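Local coordinates for protein sortase SrtE1 (PDB 5CUW) that cleaves sorting signals of the Leu-Ala-x-Thr-Gly and Leu-Pro-x-Thr-Gly kinds and joins surface proteins to the cell wall as a class E transpeptidase, at residues L42-K47 against V115-D120; G87-A92 against R156-T161. All blocks are in the same frame, centred on the assembly; numbering follows the deposited sequence.

How the interactions relate
Both interactions pair strands of the same sortase beta-barrel, but they differ in direction, depth and chemistry. Interaction 1 is antiparallel and partly buried: it joins the first strand of the sheet to the last in sheet order, and a histidine-carboxylate bond lies on its outer side. Interaction 2 is parallel and buried near the middle of the chain, where a hydroxyl donates to an amide oxygen across the strands, both neutral groups. The centres lie about 13 Å apart, yet the two meet in the barrel core: Val116 CG2 is 4.0 Å from Phe89 CE2, and Ile45 packs on Leu160. The apolar side chains of the two contacts thus meet on the inside, while the His44-Glu117 and Asn88-Thr159 pairs lie on the opposite faces of their strands.

Interaction 1: L42-K47 against V115-D120; sequences LLHIPK and VVETQD
Leu42, Leu43 and His44 pair antiparallel with Glu117, Val116 and Val115, the junction at which strand 39-45 meets strand 113-117 and closes the sortase beta-barrel. Four backbone hydrogen bonds hold it, two for Leu42-Glu117 and two for His44-Val115; Leu43-Val116 between them is a non-hydrogen-bonded pair. His44 CB lies 4.1 Å from Val115 CB, a contact between close-packed neighbours on one face. With CG anti to the carbonyl carbon (chi1 -56°), the ring runs along the strand toward Glu117. CD2 passes Val115 O, which lies in the ring plane at its edge, and His44 NE2 at the tip donates to Glu117 OE1 over 3.0 Å, somewhat bent at 149°. Glu117 suits this place because its extended chain carries the carboxylate as far as the imidazole, the two planes 32° apart. Leu42 lies alongside Glu117, its CD1 methyl 3.9 Å from Glu117 OE1. The other carboxylate oxygen, OE2, forms a salt bridge with Arg185, whose positive charge would probably favour the ionised carboxylate. On the opposite face, buried Leu43 and Val116 supply branched hydrocarbon to the core, where Leu43 CD1 meets Val116 CG2 at 3.8 Å.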
# COMPACT_ATOMS: atom_id res chain seq x y z
N LEU A 42 -3.37 8.26 -6.72
CA LEU A 42 -1.92 8.47 -6.59
C LEU A 42 -1.48 8.14 -5.16
O LEU A 42 -2.11 8.57 -4.20
CB LEU A 42 -1.54 9.91 -6.93
CG LEU A 42 -1.18 10.27 -8.38
CD1 LEU A 42 -0.92 11.76 -8.48
CD2 LEU A 42 0.04 9.48 -8.85
N LEU A 43 -0.39 7.38 -5.03
CA LEU A 43 0.19 7.10 -3.71
C LEU A 43 1.41 8.00 -3.47
O LEU A 43 2.31 8.05 -4.31
CB LEU A 43 0.59 5.64 -3.60
CG LEU A 43 1.11 5.20 -2.23
CD1 LEU A 43 -0.04 5.10 -1.24
CD2 LEU A 43 1.84 3.86 -2.34
N HIS A 44 1.44 8.69 -2.33
CA HIS A 44 2.56 9.55 -1.98
C HIS A 44 3.23 9.02 -0.72
O HIS A 44 2.57 8.76 0.27
CB HIS A 44 2.12 11.00 -1.71
CG HIS A 44 1.37 11.65 -2.84
ND1 HIS A 44 1.94 12.60 -3.66
CD2 HIS A 44 0.09 11.50 -3.25
CE1 HIS A 44 1.04 13.00 -4.54
NE2 HIS A 44 -0.08 12.35 -4.32
N ILE A 45 4.55 8.87 -0.76
CA ILE A 45 5.31 8.57 0.46
C ILE A 45 6.46 9.56 0.51
O ILE A 45 7.54 9.29 -0.02
CB ILE A 45 5.82 7.11 0.49
CG1 ILE A 45 4.74 6.14 0.02
CG2 ILE A 45 6.27 6.71 1.90
CD1 ILE A 45 5.18 4.70 0.00
N PRO A 46 6.22 10.72 1.13
CA PRO A 46 7.14 11.86 1.17
C PRO A 46 8.54 11.50 1.68
O PRO A 46 9.50 12.05 1.17
CB PRO A 46 6.45 12.83 2.13
CG PRO A 46 5.00 12.55 1.94
CD PRO A 46 4.92 11.05 1.75
N LYS A 47 8.65 10.62 2.66
CA LYS A 47 9.97 10.29 3.19
C LYS A 47 10.83 9.60 2.13
O LYS A 47 12.06 9.74 2.13
CB LYS A 47 9.86 9.39 4.42
CG LYS A 47 11.20 9.13 5.12
CD LYS A 47 10.98 8.24 6.33
CE LYS A 47 12.23 8.08 7.16
NZ LYS A 47 11.97 7.12 8.28
N VAL A 115 0.25 8.71 1.87
CA VAL A 115 -0.96 9.40 1.44
C VAL A 115 -1.55 8.84 0.15
O VAL A 115 -0.88 8.75 -0.88
CB VAL A 115 -0.70 10.91 1.25
CG1 VAL A 115 -1.97 11.63 0.80
CG2 VAL A 115 -0.14 11.53 2.55
N VAL A 116 -2.84 8.50 0.21
CA VAL A 116 -3.56 8.09 -0.99
C VAL A 116 -4.43 9.25 -1.47
O VAL A 116 -5.34 9.67 -0.77
CB VAL A 116 -4.47 6.87 -0.75
CG1 VAL A 116 -5.26 6.55 -2.00
CG2 VAL A 116 -3.65 5.65 -0.30
N GLU A 117 -4.13 9.74 -2.67
CA GLU A 117 -4.90 10.83 -3.27
C GLU A 117 -5.87 10.31 -4.33
O GLU A 117 -5.47 9.69 -5.31
CB GLU A 117 -3.96 11.85 -3.91
CG GLU A 117 -4.67 12.90 -4.76
CD GLU A 117 -3.72 13.90 -5.41
OE1 GLU A 117 -2.50 13.65 -5.44
OE2 GLU A 117 -4.21 14.95 -5.88
N THR A 118 -7.16 10.56 -4.12
CA THR A 118 -8.18 10.18 -5.09
C THR A 118 -8.75 11.44 -5.73
O THR A 118 -8.31 12.54 -5.43
CB THR A 118 -9.31 9.37 -4.45
OG1 THR A 118 -10.06 10.20 -3.56
CG2 THR A 118 -8.74 8.20 -3.67
N GLN A 119 -9.74 11.27 -6.61
CA GLN A 119 -10.35 12.41 -7.27
C GLN A 119 -10.96 13.35 -6.25
O GLN A 119 -10.88 14.57 -6.38
CB GLN A 119 -11.43 11.95 -8.27
N ASP A 120 -11.55 12.77 -5.21
CA ASP A 120 -12.35 13.52 -4.25
C ASP A 120 -11.70 13.75 -2.88
O ASP A 120 -12.06 14.70 -2.18
CB ASP A 120 -13.69 12.80 -4.03

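Interaction 2: G87-A92 against R156-T161; sequences GNFGLA and RYITLT
Asn88 holds CG anti to its backbone N (chi1 -176°), while Thr159 holds OG1 anti to its carbonyl carbon (chi1 -51°); together these torsions bring the amide to the hydroxyl across two parallel strands. The side chains meet at about a right angle, and Thr159 OG1 donates to a lone pair of Asn88 OD1 at 2.6 Å, in the plane of the amide. Asparagine suits this buried place because it accepts here with its oxygen and donates with ND2 to Asp143 O, tying a loop to the strand. An alanine here would probably leave the Thr159 hydroxyl and the Asp143 carbonyl without these mates and open a gap beneath the loop. On the other face Phe89, Leu91, Ile158 and Leu160 make an apolar cluster. Ile158 CD1 lies at the edge of the Phe89 ring, 4.0 Å from Phe89 CD2, and also reaches Leu91 CD1 at 3.8 Å; the same leucine methyl touches Leu160 CD2. These branched chains and the flat ring fill the core, where Phe89 and Ile158 also pack on Tyr125 of strand 121-134. Five backbone bonds run between the strands, from Tyr157 N to Gly87 O at one end to Thr161 N to Leu91 O at the other. There Thr161 OG1 bonds to the hydroxyl of Tyr72, the inferred substrate-recognition residue. Just beyond the two segments lie the inferred active-site residues His94 and Cys163, so the neighbouring parallel strands of the sortase beta-barrel deliver both to one site.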
# COMPACT_ATOMS: atom_id res chain seq x y z
N GLY A 87 -11.67 -1.35 6.96
CA GLY A 87 -11.12 -2.23 5.95
C GLY A 87 -9.61 -2.13 5.87
O GLY A 87 -8.97 -1.34 6.57
N ASN A 88 -9.03 -2.97 5.01
CA ASN A 88 -7.59 -2.98 4.80
C ASN A 88 -7.29 -2.77 3.32
O ASN A 88 -7.54 -3.65 2.51
CB ASN A 88 -6.99 -4.29 5.29
CG ASN A 88 -5.47 -4.33 5.17
OD1 ASN A 88 -4.84 -3.36 4.76
ND2 ASN A 88 -4.88 -5.46 5.54
N PHE A 89 -6.76 -1.60 2.98
CA PHE A 89 -6.47 -1.24 1.58
C PHE A 89 -5.12 -1.85 1.21
O PHE A 89 -4.10 -1.37 1.65
CB PHE A 89 -6.48 0.29 1.40
CG PHE A 89 -6.29 0.78 -0.03
CD1 PHE A 89 -7.10 0.34 -1.06
CD2 PHE A 89 -5.31 1.73 -0.32
CE1 PHE A 89 -6.93 0.82 -2.37
CE2 PHE A 89 -5.13 2.22 -1.62
CZ PHE A 89 -5.94 1.76 -2.64
N GLY A 90 -5.12 -2.93 0.43
CA GLY A 90 -3.89 -3.67 0.15
C GLY A 90 -3.26 -3.33 -1.19
O GLY A 90 -3.94 -3.26 -2.22
N LEU A 91 -1.94 -3.12 -1.18
CA LEU A 91 -1.20 -2.67 -2.37
C LEU A 91 0.11 -3.43 -2.56
O LEU A 91 0.80 -3.74 -1.59
CB LEU A 91 -0.90 -1.18 -2.29
CG LEU A 91 -2.09 -0.24 -2.11
CD1 LEU A 91 -1.55 1.10 -1.73
CD2 LEU A 91 -2.90 -0.15 -3.40
N ALA A 92 0.45 -3.70 -3.81
CA ALA A 92 1.70 -4.37 -4.15
C ALA A 92 2.50 -3.51 -5.12
O ALA A 92 1.94 -2.89 -6.02
CB ALA A 92 1.44 -5.74 -4.76
N ARG A 156 -9.23 1.30 9.97
CA ARG A 156 -8.97 1.65 8.57
C ARG A 156 -7.48 1.57 8.29
O ARG A 156 -6.71 2.43 8.71
CB ARG A 156 -9.51 3.04 8.25
CG ARG A 156 -11.02 3.17 8.50
CD ARG A 156 -11.49 4.61 8.34
NE ARG A 156 -11.78 4.96 6.95
CZ ARG A 156 -12.29 6.12 6.58
NH1 ARG A 156 -12.53 7.04 7.49
NH2 ARG A 156 -12.54 6.37 5.30
N TYR A 157 -7.08 0.52 7.59
CA TYR A 157 -5.66 0.23 7.41
C TYR A 157 -5.19 0.22 5.96
O TYR A 157 -5.97 0.18 5.00
CB TYR A 157 -5.35 -1.13 8.05
CG TYR A 157 -5.88 -1.32 9.46
CD1 TYR A 157 -5.43 -0.53 10.51
CD2 TYR A 157 -6.82 -2.31 9.74
CE1 TYR A 157 -5.89 -0.73 11.80
CE2 TYR A 157 -7.30 -2.50 11.02
CZ TYR A 157 -6.84 -1.71 12.04
OH TYR A 157 -7.33 -1.92 13.31
N ILE A 158 -3.88 0.25 5.82
CA ILE A 158 -3.24 0.09 4.54
C ILE A 158 -2.13 -0.94 4.68
O ILE A 158 -1.47 -1.03 5.74
CB ILE A 158 -2.71 1.46 3.98
CG1 ILE A 158 -2.25 1.30 2.53
CG2 ILE A 158 -1.61 2.03 4.90
CD1 ILE A 158 -2.06 2.61 1.75
N THR A 159 -1.97 -1.75 3.64
CA THR A 159 -0.92 -2.76 3.62
C THR A 159 -0.09 -2.59 2.35
O THR A 159 -0.63 -2.56 1.25
CB THR A 159 -1.49 -4.19 3.65
OG1 THR A 159 -2.42 -4.30 4.73
CG2 THR A 159 -0.36 -5.22 3.83
N LEU A 160 1.22 -2.47 2.51
CA LEU A 160 2.13 -2.41 1.36
C LEU A 160 2.94 -3.70 1.29
O LEU A 160 3.56 -4.10 2.28
CB LEU A 160 3.07 -1.21 1.45
CG LEU A 160 2.53 0.17 1.82
CD1 LEU A 160 3.70 1.18 1.86
CD2 LEU A 160 1.43 0.64 0.86
N THR A 161 2.95 -4.36 0.13
CA THR A 161 3.70 -5.62 -0.02
C THR A 161 4.72 -5.52 -1.15
O THR A 161 4.44 -4.95 -2.20
CB THR A 161 2.75 -6.82 -0.29
OG1 THR A 161 2.28 -6.79 -1.65
CG2 THR A 161 1.55 -6.77 0.64